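PDB 4HXY: Plm1 from Streptomyces sp. HK803, which probably reduces the keto group of a polyketide intermediate with NADPH, as the ketoreductase domain of the first module of phoslactomycin biosynthesis. Local coordinates for residues A[6-11]-A[406-411]; A[319-324]-A[358-363]; A[362-367]-A[386-391]. All coordinates share one frame; numbering follows the deposited sequence.

Contact 1. Residues A[6-11]-A[406-411]; sequences GWFSET and DPVVAD
Residues 6-11 run antiparallel to the strand within 406-411, and Phe8 and Val408 form the straighter of two hydrogen-bonded pairs. Phe8 N reaches Val408 O at 2.8 Å, in the carbonyl plane, whereas Val408 N meets Phe8 O at 2.9 Å from above its plane. In the other pair Ala410 N lies on a lone pair of Gly6 O at 3.0 Å, while the return bond from Gly6 N is weak; a CB on Gly6 would clash with Ala410 O. Trp7 and Val409 make the non-hydrogen-bonded pair between them. From CB, the Trp7 indole turns alongside Val409 with CG anti to the carbonyl carbon (chi1 -75°). All six atoms of its benzo ring lie under the methyl Val409 CG2, 3.8 Å from the ring centroid in a CH-pi contact; CE3 and, closer, CZ3 (3.6 Å) meet Pro407 CB. Helix 388-400 packs on the same indole through Ala394 and Gln397. On the opposite side of the sheet from Trp7, Phe8 CB touches Val408 CB at 4.0 Å. Such pairing, with strand 6-14 also bonded to strand 167-175, is consistent with the two-subdomain build of modular ketoreductases, an N-terminal strand extending the Rossmann-type half.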
loop_
_atom_site.group_PDB
_atom_site.type_symbol
_atom_site.label_atom_id
_atom_site.label_comp_id
_atom_site.label_asym_id
_atom_site.label_seq_id
_atom_site.Cartn_x
_atom_site.Cartn_y
_atom_site.Cartn_z
ATOM N N GLY A 6 -16.162 -4.063 -8.603
ATOM C CA GLY A 6 -15.542 -2.826 -9.060
ATOM C C GLY A 6 -14.047 -2.994 -9.272
ATOM O O GLY A 6 -13.354 -3.580 -8.418
ATOM N N TRP A 7 -13.566 -2.482 -10.407
ATOM C CA TRP A 7 -12.144 -2.454 -10.757
ATOM C C TRP A 7 -11.730 -1.008 -10.892
ATOM O O TRP A 7 -12.378 -0.220 -11.600
ATOM C CB TRP A 7 -11.861 -3.189 -12.054
ATOM C CG TRP A 7 -11.909 -4.654 -11.910
ATOM C CD1 TRP A 7 -13.023 -5.429 -11.760
ATOM C CD2 TRP A 7 -10.796 -5.552 -11.920
ATOM N NE1 TRP A 7 -12.664 -6.765 -11.673
ATOM C CE2 TRP A 7 -11.306 -6.859 -11.761
ATOM C CE3 TRP A 7 -9.428 -5.382 -12.051
ATOM C CZ2 TRP A 7 -10.478 -7.981 -11.746
ATOM C CZ3 TRP A 7 -8.604 -6.495 -12.003
ATOM C CH2 TRP A 7 -9.137 -7.774 -11.854
ATOM N N PHE A 8 -10.669 -0.644 -10.179
ATOM C CA PHE A 8 -10.188 0.721 -10.184
ATOM C C PHE A 8 -8.674 0.755 -10.282
ATOM O O PHE A 8 -7.998 -0.266 -10.108
ATOM C CB PHE A 8 -10.651 1.477 -8.915
ATOM C CG PHE A 8 -12.076 1.210 -8.539
ATOM C CD1 PHE A 8 -12.400 0.174 -7.685
ATOM C CD2 PHE A 8 -13.087 1.993 -9.054
ATOM C CE1 PHE A 8 -13.722 -0.069 -7.329
ATOM C CE2 PHE A 8 -14.414 1.761 -8.721
ATOM C CZ PHE A 8 -14.734 0.722 -7.851
ATOM N N SER A 9 -8.160 1.942 -10.603
ATOM C CA SER A 9 -6.728 2.183 -10.678
ATOM C C SER A 9 -6.409 3.618 -10.274
ATOM O O SER A 9 -7.191 4.512 -10.518
ATOM C CB SER A 9 -6.233 1.968 -12.102
ATOM O OG SER A 9 -4.816 2.007 -12.147
ATOM N N GLU A 10 -5.230 3.810 -9.709
ATOM C CA GLU A 10 -4.622 5.120 -9.603
ATOM C C GLU A 10 -4.362 5.694 -10.994
ATOM O O GLU A 10 -3.969 4.972 -11.926
ATOM C CB GLU A 10 -3.293 5.004 -8.848
ATOM C CG GLU A 10 -2.593 6.314 -8.628
ATOM C CD GLU A 10 -1.148 6.144 -8.181
ATOM O OE1 GLU A 10 -0.877 6.350 -6.989
ATOM O OE2 GLU A 10 -0.285 5.808 -9.026
ATOM N N THR A 11 -4.588 6.994 -11.155
ATOM C CA THR A 11 -4.140 7.712 -12.336
ATOM C C THR A 11 -3.766 9.138 -11.908
ATOM O O THR A 11 -3.918 9.497 -10.740
ATOM C CB THR A 11 -5.211 7.695 -13.461
ATOM O OG1 THR A 11 -4.634 8.188 -14.676
ATOM C CG2 THR A 11 -6.414 8.559 -13.076
ATOM N N ASP A 406 -1.588 -2.484 -11.460
ATOM C CA ASP A 406 -1.874 -2.877 -10.099
ATOM C C ASP A 406 -3.324 -2.444 -9.882
ATOM O O ASP A 406 -3.638 -1.288 -9.743
ATOM C CB ASP A 406 -0.927 -2.298 -9.066
ATOM C CG ASP A 406 0.364 -3.126 -8.880
ATOM O OD1 ASP A 406 0.488 -4.300 -9.350
ATOM O OD2 ASP A 406 1.261 -2.550 -8.225
ATOM N N PRO A 407 -4.196 -3.424 -9.856
ATOM C CA PRO A 407 -5.620 -3.189 -9.719
ATOM C C PRO A 407 -6.105 -3.018 -8.291
ATOM O O PRO A 407 -5.552 -3.565 -7.371
ATOM C CB PRO A 407 -6.211 -4.461 -10.314
ATOM C CG PRO A 407 -5.235 -5.487 -9.906
ATOM C CD PRO A 407 -3.905 -4.850 -10.062
ATOM N N VAL A 408 -7.166 -2.237 -8.172
ATOM C CA VAL A 408 -7.921 -2.073 -6.933
ATOM C C VAL A 408 -9.254 -2.767 -7.208
ATOM O O VAL A 408 -9.917 -2.434 -8.194
ATOM C CB VAL A 408 -8.150 -0.577 -6.625
ATOM C CG1 VAL A 408 -8.823 -0.396 -5.254
ATOM C CG2 VAL A 408 -6.835 0.189 -6.655
ATOM N N VAL A 409 -9.624 -3.736 -6.371
ATOM C CA VAL A 409 -10.823 -4.565 -6.593
ATOM C C VAL A 409 -11.699 -4.543 -5.353
ATOM O O VAL A 409 -11.305 -5.034 -4.296
ATOM C CB VAL A 409 -10.428 -6.010 -6.942
ATOM C CG1 VAL A 409 -11.682 -6.892 -7.114
ATOM C CG2 VAL A 409 -9.529 -6.045 -8.201
ATOM N N ALA A 410 -12.885 -3.942 -5.468
ATOM C CA ALA A 410 -13.746 -3.714 -4.302
ATOM C C ALA A 410 -15.183 -3.507 -4.757
ATOM O O ALA A 410 -15.409 -3.076 -5.884
ATOM C CB ALA A 410 -13.253 -2.484 -3.503
ATOM N N ASP A 411 -16.137 -3.812 -3.885
ATOM C CA ASP A 411 -17.554 -3.523 -4.144
ATOM C C ASP A 411 -17.918 -2.223 -3.410
ATOM O O ASP A 411 -18.190 -2.252 -2.199
ATOM C CB ASP A 411 -18.389 -4.694 -3.615
ATOM C CG ASP A 411 -19.865 -4.579 -3.944
ATOM O OD1 ASP A 411 -20.286 -3.505 -4.420
ATOM O OD2 ASP A 411 -20.601 -5.575 -3.711
HETATM O O HOH W 1 -3.419 -0.195 -13.091
HETATM O O HOH W 2 -3.573 1.609 -9.006
#

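Contact 2. Residues A[319-324]-A[358-363]; sequences LFSSIS and SVAWGP. With NDP (NADPH dihydro-nicotinamide-adenine-dinucleotide phosphate), chain C.
The Phe320 ring carries Trp361 NE1 over the centre of one face, 3.3 Å above its plane, and has the ribose oxygen O4D of NADPH near its edge. Trp361 forms the edge of a T-shaped pair, its plane at 64° to that of Phe320, and directs its pyrrole N-H side at the Phe320 pi cloud. One indole face of Trp361 is covered by Val359 CG1, from its own strand, while Ser321 O lies at the indole edge, 3.5 Å from CD1. Trp361 also makes an edge-to-face pair with Trp364, which extends this aromatic cluster. Both rings project from the same face of two neighbouring parallel strands, whose backbones alternate as donor and acceptor: Val359 N to Leu319 O, nearly along the C=O axis, then Ser321 N to Val359 O, Trp361 N to Ser321 O and Ile323 N to Trp361 O, the last three entering from above the carbonyl planes. In this Rossmann-fold short-chain reductase the C-terminal ends of the strands form the nicotinamide floor. Ser321 O approaches NADPH C6N at 3.1 Å, Trp361 CB lies 3.5 Å from C5N, and Gly362 O stands 3.3 Å from C4N, the carbon that carries the hydride. Ser322, its OG anti to the backbone N (chi1 174°), reaches forward to accept from Ser324 N at 2.9 Å, a capping bond at the turn into the following helix. On the opposite sheet face Ser358 OG packs on Ser321 CB at 3.3 Å; both hydroxyls bond Asp343 OD1, and Ser321 OG bonds Asn339 O as well.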
loop_
_atom_site.group_PDB
_atom_site.type_symbol
_atom_site.label_atom_id
_atom_site.label_comp_id
_atom_site.label_asym_id
_atom_site.label_seq_id
_atom_site.Cartn_x
_atom_site.Cartn_y
_atom_site.Cartn_z
ATOM N N LEU A 319 0.838 -10.247 -4.569
ATOM C CA LEU A 319 0.732 -9.565 -3.265
ATOM C C LEU A 319 -0.718 -9.189 -2.938
ATOM O O LEU A 319 -1.409 -8.610 -3.760
ATOM C CB LEU A 319 1.622 -8.320 -3.275
ATOM C CG LEU A 319 3.090 -8.583 -3.630
ATOM C CD1 LEU A 319 3.893 -7.275 -3.697
ATOM C CD2 LEU A 319 3.742 -9.544 -2.663
ATOM N N PHE A 320 -1.183 -9.556 -1.743
ATOM C CA PHE A 320 -2.510 -9.163 -1.291
ATOM C C PHE A 320 -2.424 -7.851 -0.527
ATOM O O PHE A 320 -2.003 -7.803 0.641
ATOM C CB PHE A 320 -3.125 -10.262 -0.441
ATOM C CG PHE A 320 -3.870 -11.302 -1.230
ATOM C CD1 PHE A 320 -3.528 -11.625 -2.530
ATOM C CD2 PHE A 320 -4.967 -11.925 -0.663
ATOM C CE1 PHE A 320 -4.252 -12.570 -3.259
ATOM C CE2 PHE A 320 -5.711 -12.865 -1.383
ATOM C CZ PHE A 320 -5.341 -13.202 -2.676
ATOM N N SER A 321 -2.779 -6.780 -1.227
ATOM C CA SER A 321 -2.818 -5.465 -0.671
ATOM C C SER A 321 -4.257 -5.090 -0.287
ATOM O O SER A 321 -5.126 -5.951 -0.228
ATOM C CB SER A 321 -2.192 -4.487 -1.675
ATOM O OG SER A 321 -2.079 -3.191 -1.135
ATOM N N SER A 322 -4.501 -3.814 -0.042
ATOM C CA SER A 322 -5.781 -3.346 0.497
ATOM C C SER A 322 -6.094 -1.954 -0.008
ATOM O O SER A 322 -5.167 -1.162 -0.235
ATOM C CB SER A 322 -5.729 -3.274 2.022
ATOM O OG SER A 322 -6.926 -2.689 2.541
ATOM N N ILE A 323 -7.393 -1.660 -0.137
ATOM C CA ILE A 323 -7.879 -0.267 -0.320
ATOM C C ILE A 323 -7.296 0.695 0.725
ATOM O O ILE A 323 -7.164 1.884 0.476
ATOM C CB ILE A 323 -9.411 -0.202 -0.324
ATOM C CG1 ILE A 323 -10.001 -0.900 0.910
ATOM C CG2 ILE A 323 -9.926 -0.818 -1.638
ATOM C CD1 ILE A 323 -11.489 -0.642 1.133
ATOM N N SER A 324 -6.917 0.182 1.884
ATOM C CA SER A 324 -6.316 1.035 2.924
ATOM C C SER A 324 -5.090 1.767 2.413
ATOM O O SER A 324 -4.866 2.938 2.728
ATOM C CB SER A 324 -5.958 0.212 4.159
ATOM O OG SER A 324 -5.501 1.058 5.189
ATOM N N SER A 358 0.139 -6.676 -7.453
ATOM C CA SER A 358 -0.393 -6.363 -6.138
ATOM C C SER A 358 -1.849 -6.016 -6.302
ATOM O O SER A 358 -2.179 -5.047 -6.994
ATOM C CB SER A 358 0.353 -5.194 -5.520
ATOM O OG SER A 358 -0.101 -4.937 -4.194
ATOM N N VAL A 359 -2.733 -6.794 -5.697
ATOM C CA VAL A 359 -4.166 -6.493 -5.803
ATOM C C VAL A 359 -4.579 -5.797 -4.518
ATOM O O VAL A 359 -4.450 -6.379 -3.438
ATOM C CB VAL A 359 -5.030 -7.758 -5.989
ATOM C CG1 VAL A 359 -6.502 -7.403 -6.088
ATOM C CG2 VAL A 359 -4.627 -8.527 -7.259
ATOM N N ALA A 360 -5.087 -4.567 -4.653
ATOM C CA ALA A 360 -5.560 -3.788 -3.502
ATOM C C ALA A 360 -7.034 -4.132 -3.298
ATOM O O ALA A 360 -7.924 -3.568 -3.921
ATOM C CB ALA A 360 -5.334 -2.317 -3.745
ATOM N N TRP A 361 -7.277 -5.118 -2.450
ATOM C CA TRP A 361 -8.615 -5.588 -2.172
ATOM C C TRP A 361 -9.441 -4.681 -1.235
ATOM O O TRP A 361 -8.956 -4.188 -0.196
ATOM C CB TRP A 361 -8.528 -6.930 -1.469
ATOM C CG TRP A 361 -7.853 -8.002 -2.244
ATOM C CD1 TRP A 361 -6.645 -8.572 -1.977
ATOM C CD2 TRP A 361 -8.405 -8.723 -3.338
ATOM N NE1 TRP A 361 -6.390 -9.567 -2.874
ATOM C CE2 TRP A 361 -7.459 -9.681 -3.722
ATOM C CE3 TRP A 361 -9.581 -8.615 -4.053
ATOM C CZ2 TRP A 361 -7.670 -10.548 -4.796
ATOM C CZ3 TRP A 361 -9.813 -9.481 -5.094
ATOM C CH2 TRP A 361 -8.851 -10.429 -5.473
ATOM N N GLY A 362 -10.710 -4.530 -1.585
ATOM C CA GLY A 362 -11.722 -4.227 -0.582
ATOM C C GLY A 362 -11.981 -5.400 0.339
ATOM O O GLY A 362 -11.358 -6.453 0.225
ATOM N N PRO A 363 -12.927 -5.235 1.270
ATOM C CA PRO A 363 -13.213 -6.278 2.222
ATOM C C PRO A 363 -13.726 -7.517 1.516
ATOM O O PRO A 363 -14.411 -7.417 0.489
ATOM C CB PRO A 363 -14.289 -5.660 3.118
ATOM C CG PRO A 363 -14.885 -4.558 2.301
ATOM C CD PRO A 363 -13.760 -4.037 1.479
HETATM P PA NDP C . -5.882 -13.512 8.567
HETATM O O1A NDP C . -6.936 -14.567 8.608
HETATM O O2A NDP C . -5.467 -12.868 9.855
HETATM O O5B NDP C . -4.579 -14.105 7.860
HETATM C C5B NDP C . -3.320 -13.496 8.062
HETATM C C4B NDP C . -2.275 -14.573 8.060
HETATM O O4B NDP C . -0.988 -14.006 8.204
HETATM C C3B NDP C . -2.421 -15.544 9.207
HETATM O O3B NDP C . -2.353 -16.875 8.658
HETATM C C2B NDP C . -1.238 -15.277 10.110
HETATM O O2B NDP C . -0.959 -16.518 10.724
HETATM C C1B NDP C . -0.218 -14.805 9.078
HETATM N N9A NDP C . 0.930 -14.067 9.589
HETATM C C8A NDP C . 0.940 -12.898 10.318
HETATM N N7A NDP C . 2.220 -12.572 10.604
HETATM C C5A NDP C . 3.040 -13.515 10.036
HETATM C C6A NDP C . 4.413 -13.687 9.988
HETATM N N6A NDP C . 5.292 -12.864 10.551
HETATM N N1A NDP C . 4.908 -14.796 9.324
HETATM C C2A NDP C . 4.055 -15.690 8.689
HETATM N N3A NDP C . 2.694 -15.535 8.734
HETATM C C4A NDP C . 2.214 -14.449 9.397
HETATM O O3 NDP C . -6.307 -12.311 7.582
HETATM P PN NDP C . -7.000 -12.403 6.159
HETATM O O1N NDP C . -8.240 -11.598 6.245
HETATM O O2N NDP C . -7.076 -13.771 5.611
HETATM O O5D NDP C . -6.063 -11.480 5.250
HETATM C C5D NDP C . -4.899 -11.979 4.643
HETATM C C4D NDP C . -4.275 -10.864 3.820
HETATM O O4D NDP C . -5.251 -10.245 2.999
HETATM C C3D NDP C . -3.699 -9.770 4.689
HETATM O O3D NDP C . -2.421 -9.445 4.233
HETATM C C2D NDP C . -4.627 -8.589 4.498
HETATM O O2D NDP C . -3.983 -7.342 4.659
HETATM C C1D NDP C . -5.176 -8.839 3.109
HETATM N N1N NDP C . -6.521 -8.273 2.939
HETATM C C2N NDP C . -7.600 -8.835 3.559
HETATM C C3N NDP C . -8.859 -8.234 3.548
HETATM C C7N NDP C . -10.041 -8.883 4.155
HETATM O O7N NDP C . -11.254 -8.292 3.882
HETATM N N7N NDP C . -10.006 -9.938 4.956
HETATM C C4N NDP C . -9.096 -7.120 2.564
HETATM C C5N NDP C . -7.855 -6.588 1.928
HETATM C C6N NDP C . -6.633 -7.191 2.118
HETATM P P2B NDP C . -0.012 -16.673 12.005
HETATM O O1X NDP C . -0.155 -18.124 12.401
HETATM O O2X NDP C . -0.462 -15.731 13.130
HETATM O O3X NDP C . 1.374 -16.315 11.660
#

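Contact 3. Residues A[362-367]-A[386-391]; sequences GPWAGG and LLVPAA. With NDP (NADPH dihydro-nicotinamide-adenine-dinucleotide phosphate), chain C.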
loop_
_atom_site.group_PDB
_atom_site.type_symbol
_atom_site.label_atom_id
_atom_site.label_comp_id
_atom_site.label_asym_id
_atom_site.label_seq_id
_atom_site.Cartn_x
_atom_site.Cartn_y
_atom_site.Cartn_z
ATOM N N GLY A 362 -10.710 -4.530 -1.585
ATOM C CA GLY A 362 -11.722 -4.227 -0.582
ATOM C C GLY A 362 -11.981 -5.400 0.339
ATOM O O GLY A 362 -11.358 -6.453 0.225
ATOM N N PRO A 363 -12.927 -5.235 1.270
ATOM C CA PRO A 363 -13.213 -6.278 2.222
ATOM C C PRO A 363 -13.726 -7.517 1.516
ATOM O O PRO A 363 -14.411 -7.417 0.489
ATOM C CB PRO A 363 -14.289 -5.660 3.118
ATOM C CG PRO A 363 -14.885 -4.558 2.301
ATOM C CD PRO A 363 -13.760 -4.037 1.479
ATOM N N TRP A 364 -13.360 -8.677 2.055
ATOM C CA TRP A 364 -13.912 -9.958 1.620
ATOM C C TRP A 364 -14.908 -10.493 2.627
ATOM O O TRP A 364 -14.752 -10.321 3.833
ATOM C CB TRP A 364 -12.813 -11.009 1.579
ATOM C CG TRP A 364 -11.823 -10.941 0.440
ATOM C CD1 TRP A 364 -11.149 -9.838 -0.032
ATOM C CD2 TRP A 364 -11.319 -12.062 -0.286
ATOM N NE1 TRP A 364 -10.278 -10.216 -1.033
ATOM C CE2 TRP A 364 -10.355 -11.577 -1.199
ATOM C CE3 TRP A 364 -11.603 -13.427 -0.267
ATOM C CZ2 TRP A 364 -9.688 -12.411 -2.088
ATOM C CZ3 TRP A 364 -10.906 -14.268 -1.140
ATOM C CH2 TRP A 364 -9.964 -13.750 -2.040
ATOM N N ALA A 365 -15.908 -11.191 2.124
ATOM C CA ALA A 365 -16.804 -11.990 2.961
ATOM C C ALA A 365 -16.074 -13.270 3.352
ATOM O O ALA A 365 -15.039 -13.600 2.774
ATOM C CB ALA A 365 -18.065 -12.332 2.162
ATOM N N GLY A 366 -16.612 -13.997 4.329
ATOM C CA GLY A 366 -16.210 -15.409 4.541
ATOM C C GLY A 366 -15.070 -15.714 5.498
ATOM O O GLY A 366 -14.472 -16.812 5.440
ATOM N N GLY A 367 -14.751 -14.765 6.372
ATOM C CA GLY A 367 -13.763 -14.999 7.438
ATOM C C GLY A 367 -12.429 -14.327 7.191
ATOM O O GLY A 367 -12.163 -13.825 6.099
ATOM N N LEU A 386 -16.749 -8.564 -0.640
ATOM C CA LEU A 386 -16.790 -9.328 -1.890
ATOM C C LEU A 386 -17.125 -10.756 -1.532
ATOM O O LEU A 386 -16.560 -11.292 -0.588
ATOM C CB LEU A 386 -15.420 -9.330 -2.556
ATOM C CG LEU A 386 -14.940 -8.003 -3.118
ATOM C CD1 LEU A 386 -13.403 -8.032 -3.355
ATOM C CD2 LEU A 386 -15.722 -7.665 -4.388
ATOM N N LEU A 387 -18.015 -11.376 -2.290
ATOM C CA LEU A 387 -18.252 -12.808 -2.118
ATOM C C LEU A 387 -17.027 -13.587 -2.600
ATOM O O LEU A 387 -16.325 -13.165 -3.514
ATOM C CB LEU A 387 -19.529 -13.222 -2.847
ATOM C CG LEU A 387 -20.773 -12.421 -2.453
ATOM C CD1 LEU A 387 -22.004 -13.049 -3.089
ATOM C CD2 LEU A 387 -20.889 -12.346 -0.948
ATOM N N VAL A 388 -16.737 -14.699 -1.939
ATOM C CA VAL A 388 -15.516 -15.433 -2.207
ATOM C C VAL A 388 -15.367 -15.871 -3.676
ATOM O O VAL A 388 -14.300 -15.710 -4.254
ATOM C CB VAL A 388 -15.328 -16.596 -1.214
ATOM C CG1 VAL A 388 -14.150 -17.435 -1.660
ATOM C CG2 VAL A 388 -15.115 -16.047 0.211
ATOM N N PRO A 389 -16.441 -16.393 -4.307
ATOM C CA PRO A 389 -16.264 -16.735 -5.718
ATOM C C PRO A 389 -15.878 -15.539 -6.597
ATOM O O PRO A 389 -15.025 -15.657 -7.499
ATOM C CB PRO A 389 -17.648 -17.270 -6.125
ATOM C CG PRO A 389 -18.286 -17.711 -4.808
ATOM C CD PRO A 389 -17.793 -16.720 -3.813
ATOM N N ALA A 390 -16.510 -14.398 -6.338
ATOM C CA ALA A 390 -16.235 -13.180 -7.096
ATOM C C ALA A 390 -14.801 -12.714 -6.866
ATOM O O ALA A 390 -14.122 -12.264 -7.801
ATOM C CB ALA A 390 -17.209 -12.083 -6.708
ATOM N N ALA A 391 -14.342 -12.783 -5.619
ATOM C CA ALA A 391 -12.997 -12.345 -5.295
ATOM C C ALA A 391 -11.947 -13.225 -5.966
ATOM O O ALA A 391 -10.959 -12.751 -6.531
ATOM C CB ALA A 391 -12.794 -12.339 -3.784
HETATM P PA NDP C . -5.882 -13.512 8.567
HETATM O O1A NDP C . -6.936 -14.567 8.608
HETATM O O2A NDP C . -5.467 -12.868 9.855
HETATM O O5B NDP C . -4.579 -14.105 7.860
HETATM C C5B NDP C . -3.320 -13.496 8.062
HETATM C C4B NDP C . -2.275 -14.573 8.060
HETATM O O4B NDP C . -0.988 -14.006 8.204
HETATM C C3B NDP C . -2.421 -15.544 9.207
HETATM O O3B NDP C . -2.353 -16.875 8.658
HETATM C C2B NDP C . -1.238 -15.277 10.110
HETATM O O2B NDP C . -0.959 -16.518 10.724
HETATM C C1B NDP C . -0.218 -14.805 9.078
HETATM N N9A NDP C . 0.930 -14.067 9.589
HETATM C C8A NDP C . 0.940 -12.898 10.318
HETATM N N7A NDP C . 2.220 -12.572 10.604
HETATM C C5A NDP C . 3.040 -13.515 10.036
HETATM C C6A NDP C . 4.413 -13.687 9.988
HETATM N N6A NDP C . 5.292 -12.864 10.551
HETATM N N1A NDP C . 4.908 -14.796 9.324
HETATM C C2A NDP C . 4.055 -15.690 8.689
HETATM N N3A NDP C . 2.694 -15.535 8.734
HETATM C C4A NDP C . 2.214 -14.449 9.397
HETATM O O3 NDP C . -6.307 -12.311 7.582
HETATM P PN NDP C . -7.000 -12.403 6.159
HETATM O O1N NDP C . -8.240 -11.598 6.245
HETATM O O2N NDP C . -7.076 -13.771 5.611
HETATM O O5D NDP C . -6.063 -11.480 5.250
HETATM C C5D NDP C . -4.899 -11.979 4.643
HETATM C C4D NDP C . -4.275 -10.864 3.820
HETATM O O4D NDP C . -5.251 -10.245 2.999
HETATM C C3D NDP C . -3.699 -9.770 4.689
HETATM O O3D NDP C . -2.421 -9.445 4.233
HETATM C C2D NDP C . -4.627 -8.589 4.498
HETATM O O2D NDP C . -3.983 -7.342 4.659
HETATM C C1D NDP C . -5.176 -8.839 3.109
HETATM N N1N NDP C . -6.521 -8.273 2.939
HETATM C C2N NDP C . -7.600 -8.835 3.559
HETATM C C3N NDP C . -8.859 -8.234 3.548
HETATM C C7N NDP C . -10.041 -8.883 4.155
HETATM O O7N NDP C . -11.254 -8.292 3.882
HETATM N N7N NDP C . -10.006 -9.938 4.956
HETATM C C4N NDP C . -9.096 -7.120 2.564
HETATM C C5N NDP C . -7.855 -6.588 1.928
HETATM C C6N NDP C . -6.633 -7.191 2.118
HETATM P P2B NDP C . -0.012 -16.673 12.005
HETATM O O1X NDP C . -0.155 -18.124 12.401
HETATM O O2X NDP C . -0.462 -15.731 13.130
HETATM O O3X NDP C . 1.374 -16.315 11.660
#
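The loop that follows strand 357-361 belongs to the nicotinamide site, where its backbone holds the carboxamide of NADPH. Trp364 N donates a nearly straight bond of 2.8 Å to the carboxamide oxygen O7N. The same peptide group, through Pro363 O, accepts from Leu386 N at 2.8 Å, and the next one, through Ala365 N, gives to Leu386 O at 2.8 Å, both bonds nearly straight. Both donors stand somewhat above the carbonyl planes. This single backbone bridge ties the cofactor loop to the residues just ahead of helix 388-400, with helix 372-380 in the chain between them; as in other short-chain reductases, the segment after this loop probably borders the substrate side. The Trp364 side chain leaves with CG anti to the carbonyl carbon (chi1 -75°), and the indole reaches the first turn of the helix. Ala391 CB sits over its six-membered ring, 3.4 Å from the centroid and almost on the ring normal, a tight CH-pi contact in which the methyl comes nearest to CZ2. Leu199 and His202 of helix 198-210 also touch Trp364. An alanine here would remove the ring that meets Ala391 CB and lies between helices 198-210 and 388-400, and would probably loosen the loop that presents Trp364 N to the carboxamide. Farther along, Ala365 CB lies 3.3 Å from Leu386 O, and Val388 CG2 comes to 3.5 Å from Ala365 O. Gly366 then takes a positive phi of 91°, where a CB would jam against the preceding carbonyl oxygen and crowd Val388 CG2. Leu387 occupies the N-cap position, its O accepting from Ala391 N at 2.9 Å to close the first helical turn.

In the fold
Contact 2 is the most deeply buried of the three, contact 3 is also mainly buried but has the solvent-exposed Leu387 at its margin, and contact 1 is only partly buried. Contacts 1 and 2 meet through adjacent parallel strands, 357-361 and 408-412, with Pro407 O and Val409 O probably accepting from Ala360 N and Gly362 N. Contacts 2 and 3 share Gly362 and Pro363, and both touch NADPH: the first lines the dihydronicotinamide ring, the second holds its carboxamide. Contacts 1 and 3 each set a methyl over an indole, with four ladder bonds in the former and a two-bond bridge in the latter, whereas contact 2 pairs two rings.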